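Local coordinates for oligopeptide ABC transporter, periplasmic oligopeptide-binding protein, putative (Thermotoga maritima MSB8, PDB 5IPW), which probably serves as the periplasmic solute-binding component of an ABC transporter that takes up oligopeptides, at residues A364-I374 with M456-V466; D151-V159 with K168-G176. All blocks are in the same frame, centred on the assembly; numbering follows the deposited sequence.

In the fold
Contact 1 and contact 2 lie on opposite sides of the chain's centre, their own centres about 49 Å apart, and share no helix or strand. Contact 1 is the more fully buried, although it lies farther from the chain's centre. Helix 448-462 packs there against the break between helices 359-367 and 371-379, mostly through side chains, with a single hydrogen bond crossing between the segments. Contact 2 is partly buried and joins the two strands of a hairpin at the margin of an antiparallel sheet, where main-chain hydrogen bonds do much of the work. One face is apolar, Phe-169 and Phe-171 beside valines, largely packed against the protein; the other carries Lys-158 and Glu-170, nearer solvent.

Contact 1 (A364-I374 with M456-V466); sequences ALSLAINREEI and MVKEYWKQIGV
Trp-461 lays its indole against Leu-365, whose CD2 sits over the six-membered ring, 3.7 Å from the centroid in a CH-pi contact. The indole also donates from its pyrrole nitrogen, NE1, to Leu-365 O, 2.7 Å away; the N-H...O angle is 146° and the acceptor lies somewhat out of the indole plane, so the bond is bent. It gives the indole nitrogen a main-chain partner near the end of helix 359-367. Ala-368 CB meets the indole edge at CD1 (3.6 Å) and also touches Ile-464 CD1. A leucine in place of Trp-461 would probably leave Leu-365 O without this donor and open a gap between Leu-365 and Val-457.

Tyr-460 carries the other half. With CG anti to its carbonyl carbon, chi1 of -50° carries the ring to the loop that links helices 359-367 and 371-379, where Asn-370 CB stands over one face, 4.1 Å from the centroid; Met-456 O lies over the opposite face. Ile-374 comes in at the ring edge, its CD1 4.0 Å from Tyr-460 CE2, while its CG1 meets the terminal methyl of Met-456.

Further out, Val-457 CG1 lies on the indole face opposite Leu-365, and Phe-441 and Ile-443 of strand 440-445 also touch Trp-461. Ile-589 of strand 589-591 backs Leu-365 and Ile-369. Just after Trp-461 the helix closes: Trp-461 O accepts from both Ile-464 N and Val-466 N. Gly-465 N bonds to Lys-462 O, and Gly-465, with positive phi, is the C-prime residue. This Schellman motif turns the chain out of helix 448-462 into strand 467-472, within an alpha/beta layer where helices pack on a mixed sheet, as in periplasmic binding proteins.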
loop_
_atom_site.group_PDB
_atom_site.type_symbol
_atom_site.label_atom_id
_atom_site.label_comp_id
_atom_site.label_asym_id
_atom_site.label_seq_id
_atom_site.Cartn_x
_atom_site.Cartn_y
_atom_site.Cartn_z
ATOM N N ALA A 364 -15.450 -27.782 -4.298
ATOM C CA ALA A 364 -16.836 -27.986 -3.884
ATOM C C ALA A 364 -17.300 -26.932 -2.882
ATOM O O ALA A 364 -18.394 -26.377 -3.016
ATOM C CB ALA A 364 -17.007 -29.381 -3.297
ATOM N N LEU A 365 -16.463 -26.663 -1.880
ATOM C CA LEU A 365 -16.823 -25.724 -0.815
ATOM C C LEU A 365 -17.074 -24.312 -1.341
ATOM O O LEU A 365 -17.983 -23.638 -0.852
ATOM C CB LEU A 365 -15.761 -25.688 0.298
ATOM C CG LEU A 365 -15.774 -26.744 1.411
ATOM C CD1 LEU A 365 -14.725 -26.389 2.454
ATOM C CD2 LEU A 365 -17.128 -26.889 2.086
ATOM N N SER A 366 -16.276 -23.867 -2.316
ATOM C CA SER A 366 -16.466 -22.531 -2.917
ATOM C C SER A 366 -17.711 -22.470 -3.809
ATOM O O SER A 366 -18.520 -21.541 -3.693
ATOM C CB SER A 366 -15.215 -22.045 -3.691
ATOM O OG SER A 366 -14.566 -23.062 -4.443
ATOM N N LEU A 367 -17.879 -23.476 -4.667
ATOM C CA LEU A 367 -19.024 -23.528 -5.592
ATOM C C LEU A 367 -20.371 -23.492 -4.873
ATOM O O LEU A 367 -21.360 -23.002 -5.421
ATOM C CB LEU A 367 -18.939 -24.764 -6.486
ATOM C CG LEU A 367 -17.756 -24.758 -7.460
ATOM C CD1 LEU A 367 -17.543 -26.150 -8.019
ATOM C CD2 LEU A 367 -17.976 -23.743 -8.570
ATOM N N ALA A 368 -20.399 -23.985 -3.640
ATOM C CA ALA A 368 -21.607 -23.940 -2.821
ATOM C C ALA A 368 -21.910 -22.556 -2.252
ATOM O O ALA A 368 -22.956 -22.363 -1.628
ATOM C CB ALA A 368 -21.503 -24.950 -1.692
ATOM N N ILE A 369 -21.008 -21.597 -2.454
ATOM C CA ILE A 369 -21.192 -20.262 -1.895
ATOM C C ILE A 369 -21.911 -19.343 -2.878
ATOM O O ILE A 369 -21.510 -19.208 -4.036
ATOM C CB ILE A 369 -19.857 -19.617 -1.474
ATOM C CG1 ILE A 369 -19.053 -20.597 -0.608
ATOM C CG2 ILE A 369 -20.124 -18.324 -0.713
ATOM C CD1 ILE A 369 -17.779 -20.038 -0.002
ATOM N N ASN A 370 -22.982 -18.725 -2.387
ATOM C CA ASN A 370 -23.712 -17.694 -3.109
ATOM C C ASN A 370 -23.134 -16.319 -2.759
ATOM O O ASN A 370 -23.646 -15.624 -1.874
ATOM C CB ASN A 370 -25.205 -17.779 -2.736
ATOM C CG ASN A 370 -26.131 -17.050 -3.712
ATOM O OD1 ASN A 370 -27.279 -16.775 -3.365
ATOM N ND2 ASN A 370 -25.662 -16.756 -4.928
ATOM N N ARG A 371 -22.055 -15.936 -3.441
ATOM C CA ARG A 371 -21.380 -14.661 -3.155
ATOM C C ARG A 371 -22.293 -13.472 -3.418
ATOM O O ARG A 371 -22.404 -12.564 -2.582
ATOM C CB ARG A 371 -20.106 -14.500 -3.987
ATOM C CG ARG A 371 -18.880 -15.197 -3.431
ATOM C CD ARG A 371 -18.588 -16.503 -4.129
ATOM N NE ARG A 371 -17.353 -17.097 -3.637
ATOM C CZ ARG A 371 -16.855 -18.261 -4.046
ATOM N NH1 ARG A 371 -17.475 -18.986 -4.974
ATOM N NH2 ARG A 371 -15.726 -18.703 -3.516
ATOM N N GLU A 372 -22.929 -13.495 -4.592
ATOM C CA GLU A 372 -23.914 -12.489 -4.990
ATOM C C GLU A 372 -24.887 -12.180 -3.854
ATOM O O GLU A 372 -25.157 -11.019 -3.565
ATOM C CB GLU A 372 -24.687 -12.976 -6.218
ATOM C CG GLU A 372 -25.774 -12.026 -6.709
ATOM C CD GLU A 372 -26.891 -12.751 -7.445
ATOM O OE1 GLU A 372 -27.914 -13.078 -6.802
ATOM O OE2 GLU A 372 -26.742 -13.006 -8.660
ATOM N N GLU A 373 -25.397 -13.226 -3.213
ATOM C CA GLU A 373 -26.350 -13.074 -2.116
ATOM C C GLU A 373 -25.709 -12.353 -0.929
ATOM O O GLU A 373 -26.228 -11.334 -0.472
ATOM C CB GLU A 373 -26.909 -14.451 -1.723
ATOM C CG GLU A 373 -27.720 -14.550 -0.437
ATOM C CD GLU A 373 -29.084 -13.885 -0.503
ATOM O OE1 GLU A 373 -29.254 -12.901 -1.257
ATOM O OE2 GLU A 373 -29.989 -14.342 0.229
ATOM N N ILE A 374 -24.573 -12.870 -0.464
ATOM C CA ILE A 374 -23.817 -12.261 0.647
ATOM C C ILE A 374 -23.606 -10.770 0.400
ATOM O O ILE A 374 -23.803 -9.939 1.302
ATOM C CB ILE A 374 -22.440 -12.945 0.851
ATOM C CG1 ILE A 374 -22.617 -14.390 1.337
ATOM C CG2 ILE A 374 -21.585 -12.180 1.861
ATOM C CD1 ILE A 374 -21.455 -15.299 0.998
ATOM N N MET A 456 -24.182 -17.294 7.270
ATOM C CA MET A 456 -24.949 -17.479 6.046
ATOM C C MET A 456 -24.414 -18.649 5.241
ATOM O O MET A 456 -25.181 -19.348 4.592
ATOM C CB MET A 456 -24.927 -16.215 5.194
ATOM C CG MET A 456 -25.620 -15.027 5.844
ATOM S SD MET A 456 -25.360 -13.474 4.963
ATOM C CE MET A 456 -25.583 -14.016 3.272
ATOM N N VAL A 457 -23.100 -18.852 5.282
ATOM C CA VAL A 457 -22.451 -19.976 4.580
ATOM C C VAL A 457 -22.805 -21.322 5.231
ATOM O O VAL A 457 -22.745 -22.369 4.579
ATOM C CB VAL A 457 -20.911 -19.801 4.518
ATOM C CG1 VAL A 457 -20.240 -20.985 3.825
ATOM C CG2 VAL A 457 -20.550 -18.508 3.794
ATOM N N LYS A 458 -23.157 -21.279 6.517
ATOM C CA LYS A 458 -23.736 -22.425 7.216
ATOM C C LYS A 458 -24.856 -23.033 6.372
ATOM O O LYS A 458 -24.838 -24.228 6.078
ATOM C CB LYS A 458 -24.278 -21.988 8.584
ATOM C CG LYS A 458 -24.611 -23.118 9.544
ATOM C CD LYS A 458 -24.917 -22.574 10.934
ATOM C CE LYS A 458 -25.727 -23.557 11.767
ATOM N NZ LYS A 458 -25.128 -24.921 11.796
ATOM N N GLU A 459 -25.808 -22.194 5.968
ATOM C CA GLU A 459 -26.905 -22.623 5.098
ATOM C C GLU A 459 -26.424 -23.152 3.755
ATOM O O GLU A 459 -26.852 -24.212 3.323
ATOM C CB GLU A 459 -27.897 -21.480 4.855
ATOM C CG GLU A 459 -28.905 -21.281 5.973
ATOM C CD GLU A 459 -29.868 -22.448 6.112
ATOM O OE1 GLU A 459 -30.462 -22.873 5.095
ATOM O OE2 GLU A 459 -30.033 -22.938 7.250
ATOM N N TYR A 460 -25.537 -22.423 3.092
ATOM C CA TYR A 460 -25.148 -22.791 1.725
ATOM C C TYR A 460 -24.435 -24.135 1.703
ATOM O O TYR A 460 -24.577 -24.903 0.749
ATOM C CB TYR A 460 -24.268 -21.716 1.062
ATOM C CG TYR A 460 -24.800 -20.295 1.134
ATOM C CD1 TYR A 460 -26.160 -20.033 1.351
ATOM C CD2 TYR A 460 -23.948 -19.209 0.970
ATOM C CE1 TYR A 460 -26.642 -18.738 1.421
ATOM C CE2 TYR A 460 -24.426 -17.909 1.030
ATOM C CZ TYR A 460 -25.772 -17.684 1.258
ATOM O OH TYR A 460 -26.258 -16.405 1.327
ATOM N N TRP A 461 -23.679 -24.411 2.762
ATOM C CA TRP A 461 -22.923 -25.656 2.877
ATOM C C TRP A 461 -23.772 -26.837 3.380
ATOM O O TRP A 461 -23.458 -27.995 3.095
ATOM C CB TRP A 461 -21.679 -25.448 3.756
ATOM C CG TRP A 461 -20.543 -24.723 3.054
ATOM C CD1 TRP A 461 -20.478 -24.368 1.733
ATOM C CD2 TRP A 461 -19.296 -24.317 3.632
ATOM N NE1 TRP A 461 -19.283 -23.754 1.462
ATOM C CE2 TRP A 461 -18.538 -23.707 2.610
ATOM C CE3 TRP A 461 -18.749 -24.403 4.916
ATOM C CZ2 TRP A 461 -17.263 -23.191 2.832
ATOM C CZ3 TRP A 461 -17.479 -23.885 5.135
ATOM C CH2 TRP A 461 -16.753 -23.286 4.099
ATOM N N LYS A 462 -24.845 -26.543 4.110
ATOM C CA LYS A 462 -25.852 -27.553 4.454
ATOM C C LYS A 462 -26.468 -28.174 3.197
ATOM O O LYS A 462 -26.720 -29.377 3.151
ATOM C CB LYS A 462 -26.951 -26.928 5.314
ATOM C CG LYS A 462 -27.971 -27.912 5.874
ATOM C CD LYS A 462 -29.122 -27.200 6.575
ATOM C CE LYS A 462 -28.637 -26.156 7.571
ATOM N NZ LYS A 462 -29.730 -25.678 8.459
ATOM N N GLN A 463 -26.690 -27.351 2.176
ATOM C CA GLN A 463 -27.220 -27.823 0.894
ATOM C C GLN A 463 -26.297 -28.809 0.169
ATOM O O GLN A 463 -26.736 -29.494 -0.751
ATOM C CB GLN A 463 -27.547 -26.636 -0.029
ATOM C CG GLN A 463 -29.013 -26.219 -0.040
ATOM C CD GLN A 463 -29.597 -26.010 1.348
ATOM O OE1 GLN A 463 -29.240 -25.065 2.049
ATOM N NE2 GLN A 463 -30.513 -26.887 1.744
ATOM N N ILE A 464 -25.028 -28.873 0.564
ATOM C CA ILE A 464 -24.131 -29.920 0.057
ATOM C C ILE A 464 -23.802 -30.974 1.123
ATOM O O ILE A 464 -22.933 -31.830 0.923
ATOM C CB ILE A 464 -22.842 -29.346 -0.585
ATOM C CG1 ILE A 464 -21.972 -28.610 0.442
ATOM C CG2 ILE A 464 -23.207 -28.413 -1.731
ATOM C CD1 ILE A 464 -20.617 -28.183 -0.089
ATOM N N GLY A 465 -24.523 -30.915 2.239
ATOM C CA GLY A 465 -24.371 -31.882 3.324
ATOM C C GLY A 465 -23.165 -31.672 4.225
ATOM O O GLY A 465 -22.807 -32.561 4.993
ATOM N N VAL A 466 -22.542 -30.498 4.140
ATOM C CA VAL A 466 -21.393 -30.187 4.969
ATOM C C VAL A 466 -21.860 -29.415 6.194
ATOM O O VAL A 466 -22.380 -28.307 6.080
ATOM C CB VAL A 466 -20.337 -29.386 4.196
ATOM C CG1 VAL A 466 -19.270 -28.857 5.143
ATOM C CG2 VAL A 466 -19.704 -30.243 3.101
#

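Contact 2 (D151-V159 with K168-G176)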
loop_
_atom_site.group_PDB
_atom_site.type_symbol
_atom_site.label_atom_id
_atom_site.label_comp_id
_atom_site.label_asym_id
_atom_site.label_seq_id
_atom_site.Cartn_x
_atom_site.Cartn_y
_atom_site.Cartn_z
ATOM N N ASP A 151 14.170 -2.672 7.180
ATOM C CA ASP A 151 14.461 -3.878 6.397
ATOM C C ASP A 151 15.676 -3.737 5.463
ATOM O O ASP A 151 16.651 -4.489 5.581
ATOM C CB ASP A 151 13.206 -4.315 5.599
ATOM C CG ASP A 151 12.313 -3.128 5.148
ATOM O OD1 ASP A 151 12.808 -1.989 5.006
ATOM O OD2 ASP A 151 11.101 -3.338 4.936
ATOM N N TRP A 152 15.614 -2.765 4.557
ATOM C CA TRP A 152 16.664 -2.554 3.553
ATOM C C TRP A 152 18.016 -2.167 4.149
ATOM O O TRP A 152 19.049 -2.497 3.576
ATOM C CB TRP A 152 16.235 -1.501 2.514
ATOM C CG TRP A 152 15.985 -0.136 3.089
ATOM C CD1 TRP A 152 14.804 0.346 3.564
ATOM C CD2 TRP A 152 16.940 0.911 3.256
ATOM N NE1 TRP A 152 14.962 1.625 4.015
ATOM C CE2 TRP A 152 16.268 1.999 3.841
ATOM C CE3 TRP A 152 18.300 1.033 2.972
ATOM C CZ2 TRP A 152 16.906 3.194 4.146
ATOM C CZ3 TRP A 152 18.935 2.225 3.274
ATOM C CH2 TRP A 152 18.238 3.287 3.855
ATOM N N TYR A 153 18.023 -1.463 5.279
ATOM C CA TYR A 153 19.290 -1.084 5.915
ATOM C C TYR A 153 19.955 -2.253 6.647
ATOM O O TYR A 153 21.178 -2.280 6.772
ATOM C CB TYR A 153 19.104 0.089 6.879
ATOM C CG TYR A 153 20.409 0.673 7.402
ATOM C CD1 TYR A 153 21.077 1.686 6.710
ATOM C CD2 TYR A 153 20.977 0.212 8.586
ATOM C CE1 TYR A 153 22.267 2.222 7.188
ATOM C CE2 TYR A 153 22.164 0.743 9.075
ATOM C CZ TYR A 153 22.807 1.746 8.374
ATOM O OH TYR A 153 23.983 2.275 8.859
ATOM N N ASN A 154 19.156 -3.204 7.134
ATOM C CA ASN A 154 19.686 -4.383 7.830
ATOM C C ASN A 154 20.371 -5.353 6.877
ATOM O O ASN A 154 21.296 -6.065 7.270
ATOM C CB ASN A 154 18.595 -5.083 8.643
ATOM C CG ASN A 154 18.287 -4.356 9.942
ATOM O OD1 ASN A 154 19.173 -3.758 10.555
ATOM N ND2 ASN A 154 17.028 -4.406 10.371
ATOM N N ILE A 155 19.924 -5.382 5.627
ATOM C CA ILE A 155 20.761 -5.918 4.567
ATOM C C ILE A 155 21.895 -4.903 4.487
ATOM O O ILE A 155 21.639 -3.700 4.484
ATOM C CB ILE A 155 20.025 -6.005 3.217
ATOM C CG1 ILE A 155 18.781 -6.893 3.355
ATOM C CG2 ILE A 155 20.964 -6.535 2.136
ATOM C CD1 ILE A 155 18.085 -7.211 2.051
ATOM N N GLY A 156 23.139 -5.363 4.448
ATOM C CA GLY A 156 24.271 -4.435 4.404
ATOM C C GLY A 156 24.184 -3.509 3.202
ATOM O O GLY A 156 23.934 -3.966 2.083
ATOM N N VAL A 157 24.377 -2.211 3.426
ATOM C CA VAL A 157 24.315 -1.232 2.338
ATOM C C VAL A 157 25.379 -0.142 2.470
ATOM O O VAL A 157 25.608 0.393 3.556
ATOM C CB VAL A 157 22.911 -0.585 2.227
ATOM C CG1 VAL A 157 22.595 0.285 3.438
ATOM C CG2 VAL A 157 22.788 0.214 0.934
ATOM N N LYS A 158 26.018 0.176 1.346
ATOM C CA LYS A 158 26.961 1.286 1.263
ATOM C C LYS A 158 26.404 2.309 0.273
ATOM O O LYS A 158 26.046 1.959 -0.854
ATOM C CB LYS A 158 28.345 0.794 0.810
ATOM C CG LYS A 158 29.499 1.244 1.700
ATOM C CD LYS A 158 29.667 2.759 1.738
ATOM C CE LYS A 158 30.525 3.201 2.918
ATOM N NZ LYS A 158 30.203 4.591 3.351
ATOM N N VAL A 159 26.328 3.564 0.704
ATOM C CA VAL A 159 25.746 4.630 -0.104
ATOM C C VAL A 159 26.724 5.789 -0.256
ATOM O O VAL A 159 27.266 6.289 0.730
ATOM C CB VAL A 159 24.419 5.127 0.515
ATOM C CG1 VAL A 159 23.845 6.298 -0.273
ATOM C CG2 VAL A 159 23.405 3.992 0.551
ATOM N N LYS A 168 24.769 6.166 -5.370
ATOM C CA LYS A 168 24.959 4.741 -5.573
ATOM C C LYS A 168 24.619 4.004 -4.291
ATOM O O LYS A 168 25.166 4.308 -3.236
ATOM C CB LYS A 168 26.414 4.462 -5.979
ATOM C CG LYS A 168 26.815 2.990 -6.008
ATOM C CD LYS A 168 28.246 2.808 -6.497
ATOM C CE LYS A 168 28.700 1.356 -6.386
ATOM N NZ LYS A 168 29.878 1.066 -7.249
ATOM N N PHE A 169 23.703 3.049 -4.393
ATOM C CA PHE A 169 23.384 2.143 -3.297
ATOM C C PHE A 169 24.012 0.800 -3.627
ATOM O O PHE A 169 23.601 0.159 -4.591
ATOM C CB PHE A 169 21.868 1.959 -3.166
ATOM C CG PHE A 169 21.132 3.196 -2.722
ATOM C CD1 PHE A 169 20.805 4.191 -3.631
ATOM C CD2 PHE A 169 20.737 3.350 -1.399
ATOM C CE1 PHE A 169 20.120 5.322 -3.227
ATOM C CE2 PHE A 169 20.052 4.483 -0.990
ATOM C CZ PHE A 169 19.743 5.470 -1.905
ATOM N N GLU A 170 25.016 0.390 -2.853
ATOM C CA GLU A 170 25.639 -0.925 -3.024
ATOM C C GLU A 170 25.274 -1.811 -1.848
ATOM O O GLU A 170 25.645 -1.529 -0.708
ATOM C CB GLU A 170 27.163 -0.814 -3.134
ATOM C CG GLU A 170 27.874 -2.160 -3.275
ATOM C CD GLU A 170 29.294 -2.036 -3.806
ATOM O OE1 GLU A 170 29.728 -2.937 -4.558
ATOM O OE2 GLU A 170 29.974 -1.036 -3.480
ATOM N N PHE A 171 24.543 -2.883 -2.132
ATOM C CA PHE A 171 24.167 -3.850 -1.108
ATOM C C PHE A 171 25.174 -5.002 -1.057
ATOM O O PHE A 171 25.861 -5.279 -2.038
ATOM C CB PHE A 171 22.767 -4.397 -1.391
ATOM C CG PHE A 171 21.669 -3.400 -1.168
ATOM C CD1 PHE A 171 21.151 -3.205 0.099
ATOM C CD2 PHE A 171 21.148 -2.665 -2.224
ATOM C CE1 PHE A 171 20.135 -2.288 0.315
ATOM C CE2 PHE A 171 20.130 -1.749 -2.017
ATOM C CZ PHE A 171 19.623 -1.560 -0.744
ATOM N N SER A 172 25.266 -5.663 0.094
ATOM C CA SER A 172 26.012 -6.915 0.187
ATOM C C SER A 172 25.116 -8.005 -0.374
ATOM O O SER A 172 24.079 -8.278 0.212
ATOM C CB SER A 172 26.368 -7.235 1.639
ATOM O OG SER A 172 25.242 -7.106 2.490
ATOM N N LYS A 173 25.516 -8.607 -1.498
ATOM C CA LYS A 173 24.698 -9.594 -2.235
ATOM C C LYS A 173 23.629 -8.917 -3.109
ATOM O O LYS A 173 23.436 -7.700 -3.027
ATOM C CB LYS A 173 24.022 -10.589 -1.283
ATOM C CG LYS A 173 22.660 -10.139 -0.759
ATOM C CD LYS A 173 22.395 -10.652 0.643
ATOM C CE LYS A 173 20.908 -10.835 0.851
ATOM N NZ LYS A 173 20.583 -11.009 2.289
ATOM N N PRO A 174 22.925 -9.708 -3.943
ATOM C CA PRO A 174 21.823 -9.116 -4.686
ATOM C C PRO A 174 20.593 -8.852 -3.830
ATOM O O PRO A 174 20.421 -9.458 -2.771
ATOM C CB PRO A 174 21.529 -10.169 -5.758
ATOM C CG PRO A 174 22.842 -10.851 -5.949
ATOM C CD PRO A 174 23.295 -11.009 -4.526
ATOM N N TYR A 175 19.748 -7.944 -4.311
ATOM C CA TYR A 175 18.573 -7.498 -3.573
ATOM C C TYR A 175 17.588 -6.798 -4.509
ATOM O O TYR A 175 17.473 -5.571 -4.517
ATOM C CB TYR A 175 19.005 -6.573 -2.434
ATOM C CG TYR A 175 17.893 -6.130 -1.514
ATOM C CD1 TYR A 175 16.886 -7.009 -1.118
ATOM C CD2 TYR A 175 17.865 -4.833 -1.012
ATOM C CE1 TYR A 175 15.876 -6.600 -0.262
ATOM C CE2 TYR A 175 16.860 -4.414 -0.157
ATOM C CZ TYR A 175 15.868 -5.298 0.214
ATOM O OH TYR A 175 14.875 -4.879 1.066
ATOM N N GLY A 176 16.883 -7.600 -5.302
ATOM C CA GLY A 176 15.936 -7.091 -6.295
ATOM C C GLY A 176 14.740 -6.373 -5.702
ATOM O O GLY A 176 14.163 -5.500 -6.340
#
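Ile-155 CG1 stands anti to its carbonyl carbon (chi1 -59°). Tyr-175 in turn has CG anti to its backbone nitrogen (chi1 -175°), and together these torsions set Ile-155 CD1 over the centre of the tyrosine ring in a CH-pi contact. The other branch, Ile-155 CG2, touches Phe-171 CD1. Phe-171 is sandwiched: Val-157 CG2 lies over one face, 3.9 Å from the centroid, and Tyr-175 CD2 covers the opposite one, while Trp-152 O meets its edge in the ring plane. Farther along the same face of the hairpin, Val-159 CG2 lies alongside the Phe-169 ring at CD2. Helix 129-140 packs against Val-159 and Phe-169, and Phe-178 meets both phenylalanine rings.

The strands run antiparallel. Lys-158 and Glu-170 form the hydrogen-bonded pair and exchange two backbone bonds, Lys-158 N to Glu-170 O and Glu-170 N to Lys-158 O, each 2.7 Å. Ser-172 N adds one to Gly-156 O at 2.9 Å, and Ser-172 OG a weak bond to the same oxygen.

The chemistry is thus two-sided: aromatic rings and aliphatic branches pack together on the face bearing Phe-169 and Phe-171, and the backbone ladder joins the strands between the two faces; Lys-158 and Glu-170, on the other face, form no salt bridge with each other.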